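Cytosine deaminase (Klebsiella pneumoniae, PDB 4R85) probably deaminates cytosine and 5-methylcytosine hydrolytically at an iron(II) centre, as a member of the amidohydrolase family. Local coordinates at residues A[194-199]-A[229-234]. Numbering follows the deposited sequence.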
ATOM      1  N   PHE A 194      10.984 -22.585  27.963  1.00 13.38           N
ATOM      2  CA  PHE A 194      10.111 -23.725  27.716  1.00 12.98           C
ATOM      3  C   PHE A 194       9.964 -24.064  26.230  1.00 12.84           C
ATOM      4  O   PHE A 194      10.082 -25.221  25.841  1.00 12.70           O
ATOM      5  CB  PHE A 194       8.710 -23.513  28.322  1.00 13.20           C
ATOM      6  CG  PHE A 194       7.709 -24.530  27.852  1.00 12.77           C
ATOM      7  CD1 PHE A 194       7.684 -25.805  28.414  1.00 13.38           C
ATOM      8  CD2 PHE A 194       6.835 -24.241  26.812  1.00 13.17           C
ATOM      9  CE1 PHE A 194       6.777 -26.766  27.967  1.00 17.22           C
ATOM     10  CE2 PHE A 194       5.916 -25.200  26.362  1.00 14.76           C
ATOM     11  CZ  PHE A 194       5.892 -26.459  26.942  1.00 16.63           C
ATOM     12  N   LEU A 195       9.662 -23.064  25.412  1.00 11.83           N
ATOM     13  CA  LEU A 195       9.338 -23.329  24.020  1.00 11.75           C
ATOM     14  C   LEU A 195      10.578 -23.799  23.259  1.00 12.28           C
ATOM     15  O   LEU A 195      10.487 -24.647  22.377  1.00 12.59           O
ATOM     16  CB  LEU A 195       8.677 -22.121  23.339  1.00 11.25           C
ATOM     17  CG  LEU A 195       9.471 -20.873  22.930  1.00 16.33           C
ATOM     18  CD1 LEU A 195      10.115 -20.997  21.530  1.00 13.64           C
ATOM     19  CD2 LEU A 195       8.556 -19.648  22.983  1.00 14.82           C
ATOM     20  N   MET A 196      11.736 -23.259  23.617  1.00 12.89           N
ATOM     21  CA  MET A 196      12.984 -23.718  23.013  1.00 13.59           C
ATOM     22  C   MET A 196      13.310 -25.157  23.424  1.00 16.73           C
ATOM     23  O   MET A 196      13.740 -25.956  22.596  1.00 15.51           O
ATOM     24  CB  MET A 196      14.142 -22.758  23.334  1.00 12.15           C
ATOM     25  CG  MET A 196      13.990 -21.383  22.693  1.00 13.26           C
ATOM     26  SD  MET A 196      14.025 -21.386  20.876  1.00 16.32           S
ATOM     27  CE  MET A 196      15.801 -21.488  20.568  1.00 13.73           C
ATOM     28  N   ASP A 197      13.082 -25.495  24.695  1.00 14.12           N
ATOM     29  CA  ASP A 197      13.248 -26.876  25.151  1.00 13.47           C
ATOM     30  C   ASP A 197      12.309 -27.814  24.397  1.00 19.07           C
ATOM     31  O   ASP A 197      12.710 -28.907  23.981  1.00 14.21           O
ATOM     32  CB  ASP A 197      12.968 -27.005  26.657  1.00 14.23           C
ATOM     33  CG  ASP A 197      14.077 -26.418  27.520  1.00 20.01           C
ATOM     34  OD1 ASP A 197      15.186 -26.176  26.994  1.00 21.97           O
ATOM     35  OD2 ASP A 197      13.841 -26.217  28.731  1.00 22.15           O
ATOM     36  N   LEU A 198      11.050 -27.396  24.266  1.00 16.44           N
ATOM     37  CA  LEU A 198      10.050 -28.146  23.509  1.00 13.67           C
ATOM     38  C   LEU A 198      10.514 -28.406  22.068  1.00 13.68           C
ATOM     39  O   LEU A 198      10.516 -29.542  21.608  1.00 15.55           O
ATOM     40  CB  LEU A 198       8.715 -27.386  23.505  1.00 16.06           C
ATOM     41  CG  LEU A 198       7.496 -28.092  22.904  1.00 15.36           C
ATOM     42  CD1 LEU A 198       7.163 -29.372  23.667  1.00 15.99           C
ATOM     43  CD2 LEU A 198       6.286 -27.129  22.862  1.00 13.35           C
ATOM     44  N   ALA A 199      10.903 -27.354  21.360  1.00 14.58           N
ATOM     45  CA  ALA A 199      11.382 -27.497  19.983  1.00 13.19           C
ATOM     46  C   ALA A 199      12.577 -28.434  19.883  1.00 13.69           C
ATOM     47  O   ALA A 199      12.659 -29.241  18.955  1.00 16.82           O
ATOM     48  CB  ALA A 199      11.731 -26.154  19.401  1.00 12.61           C
ATOM     49  N   ARG A 229      21.317 -19.192  19.759  1.00 12.60           N
ATOM     50  CA  ARG A 229      22.776 -19.189  19.549  1.00 16.73           C
ATOM     51  C   ARG A 229      23.443 -20.302  20.357  1.00 17.12           C
ATOM     52  O   ARG A 229      24.226 -21.089  19.828  1.00 17.49           O
ATOM     53  CB  ARG A 229      23.387 -17.830  19.932  1.00 16.00           C
ATOM     54  CG  ARG A 229      24.893 -17.715  19.602  1.00 17.97           C
ATOM     55  CD  ARG A 229      25.572 -16.552  20.336  1.00 17.64           C
ATOM     56  NE  ARG A 229      25.568 -16.765  21.781  1.00 19.84           N
ATOM     57  CZ  ARG A 229      26.490 -17.461  22.443  1.00 25.39           C
ATOM     58  NH1 ARG A 229      27.508 -18.006  21.787  1.00 24.95           N
ATOM     59  NH2 ARG A 229      26.396 -17.609  23.762  1.00 24.02           N
ATOM     60  N   VAL A 230      23.110 -20.367  21.642  1.00 19.07           N
ATOM     61  CA  VAL A 230      23.675 -21.362  22.556  1.00 17.75           C
ATOM     62  C   VAL A 230      23.335 -22.793  22.132  1.00 19.56           C
ATOM     63  O   VAL A 230      24.166 -23.707  22.236  1.00 21.92           O
ATOM     64  CB  VAL A 230      23.185 -21.097  23.999  1.00 26.49           C
ATOM     65  CG1 VAL A 230      23.372 -22.322  24.885  1.00 41.03           C
ATOM     66  CG2 VAL A 230      23.903 -19.894  24.582  1.00 28.28           C
ATOM     67  N   ARG A 231      22.119 -22.981  21.633  1.00 18.75           N
ATOM     68  CA  ARG A 231      21.641 -24.311  21.270  1.00 18.23           C
ATOM     69  C   ARG A 231      22.057 -24.683  19.846  1.00 19.50           C
ATOM     70  O   ARG A 231      21.890 -25.819  19.421  1.00 20.10           O
ATOM     71  CB  ARG A 231      20.119 -24.389  21.436  1.00 18.45           C
ATOM     72  CG  ARG A 231      19.645 -24.315  22.884  1.00 14.62           C
ATOM     73  CD  ARG A 231      18.183 -23.917  22.930  1.00 17.32           C
ATOM     74  NE  ARG A 231      17.736 -23.499  24.266  1.00 16.05           N
ATOM     75  CZ  ARG A 231      16.978 -24.231  25.079  1.00 17.42           C
ATOM     76  NH1 ARG A 231      16.572 -25.438  24.714  1.00 14.87           N
ATOM     77  NH2 ARG A 231      16.612 -23.742  26.262  1.00 15.30           N
ATOM     78  N   GLY A 232      22.602 -23.717  19.113  1.00 20.24           N
ATOM     79  CA  GLY A 232      23.035 -23.945  17.747  1.00 16.23           C
ATOM     80  C   GLY A 232      21.882 -24.148  16.777  1.00 21.53           C
ATOM     81  O   GLY A 232      22.016 -24.856  15.782  1.00 21.61           O
ATOM     82  N   MET A 233      20.743 -23.522  17.048  1.00 17.86           N
ATOM     83  CA  MET A 233      19.574 -23.744  16.198  1.00 20.17           C
ATOM     84  C   MET A 233      19.082 -22.496  15.462  1.00 22.92           C
ATOM     85  O   MET A 233      17.918 -22.419  15.077  1.00 20.63           O
ATOM     86  CB  MET A 233      18.439 -24.430  16.988  1.00 24.92           C
ATOM     87  CG  MET A 233      18.121 -23.832  18.343  1.00 33.58           C
ATOM     88  SD  MET A 233      17.059 -24.893  19.385  1.00 26.98           S
ATOM     89  CE  MET A 233      15.585 -25.023  18.371  1.00 25.58           C
ATOM     90  N   GLY A 234      19.972 -21.528  15.240  1.00 19.80           N
ATOM     91  CA  GLY A 234      19.557 -20.266  14.644  1.00 19.65           C
ATOM     92  C   GLY A 234      18.787 -20.356  13.334  1.00 14.57           C
ATOM     93  O   GLY A 234      17.768 -19.691  13.161  1.00 16.01           O
TER
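Arg231 reaches from the end of helix 220-231 to Asp197 on helix 185-202 and holds it in a salt bridge made by both terminal nitrogens on one oxygen. Arg231 NH1 lies 2.8 Å from Asp197 OD1. Arg231 NH2 is 2.9 Å from that same Asp197 OD1. The N-H...O angles, 149° at NH1 and 140° at NH2, are neither close to straight. OD1 sits in the guanidinium plane but the carboxylate is turned 44° against it: NH1 approaches OD1 on its anti side, whereas NH2 comes from above the carboxylate plane. Arg231 is extended from CG to NE, which puts NE well out from its own backbone. NE pairs with Glu227, one turn earlier on its own helix, and NH1 also bonds to Gln200 of helix 185-202, so the guanidinium is fixed from several directions, and the two carboxylates probably help to stabilise its charge.

In van der Waals contact, Met196 CB lies over one face of the Arg231 guanidinium, 3.6 Å from Arg231 CZ at its centre. The helices joined here follow one another around the amidohydrolase TIM barrel, with strand 205-209 between them in sequence; Met196 and Ala199 also touch Val206 of that strand. Gly232, with positive phi, ends helix 220-231 in a Schellman motif, and the next residue, Met233, points its CB toward helix 185-202. Apolar contact is made by the two methionines, which slide past each other in opposite directions: Met196 CE, on a chain bent at chi2 and chi3, lies 3.8 Å from Met233 SD. Beyond the sulfur, Met233 CE meets Ala199 CB at 4.1 Å, on the buried side of the contact.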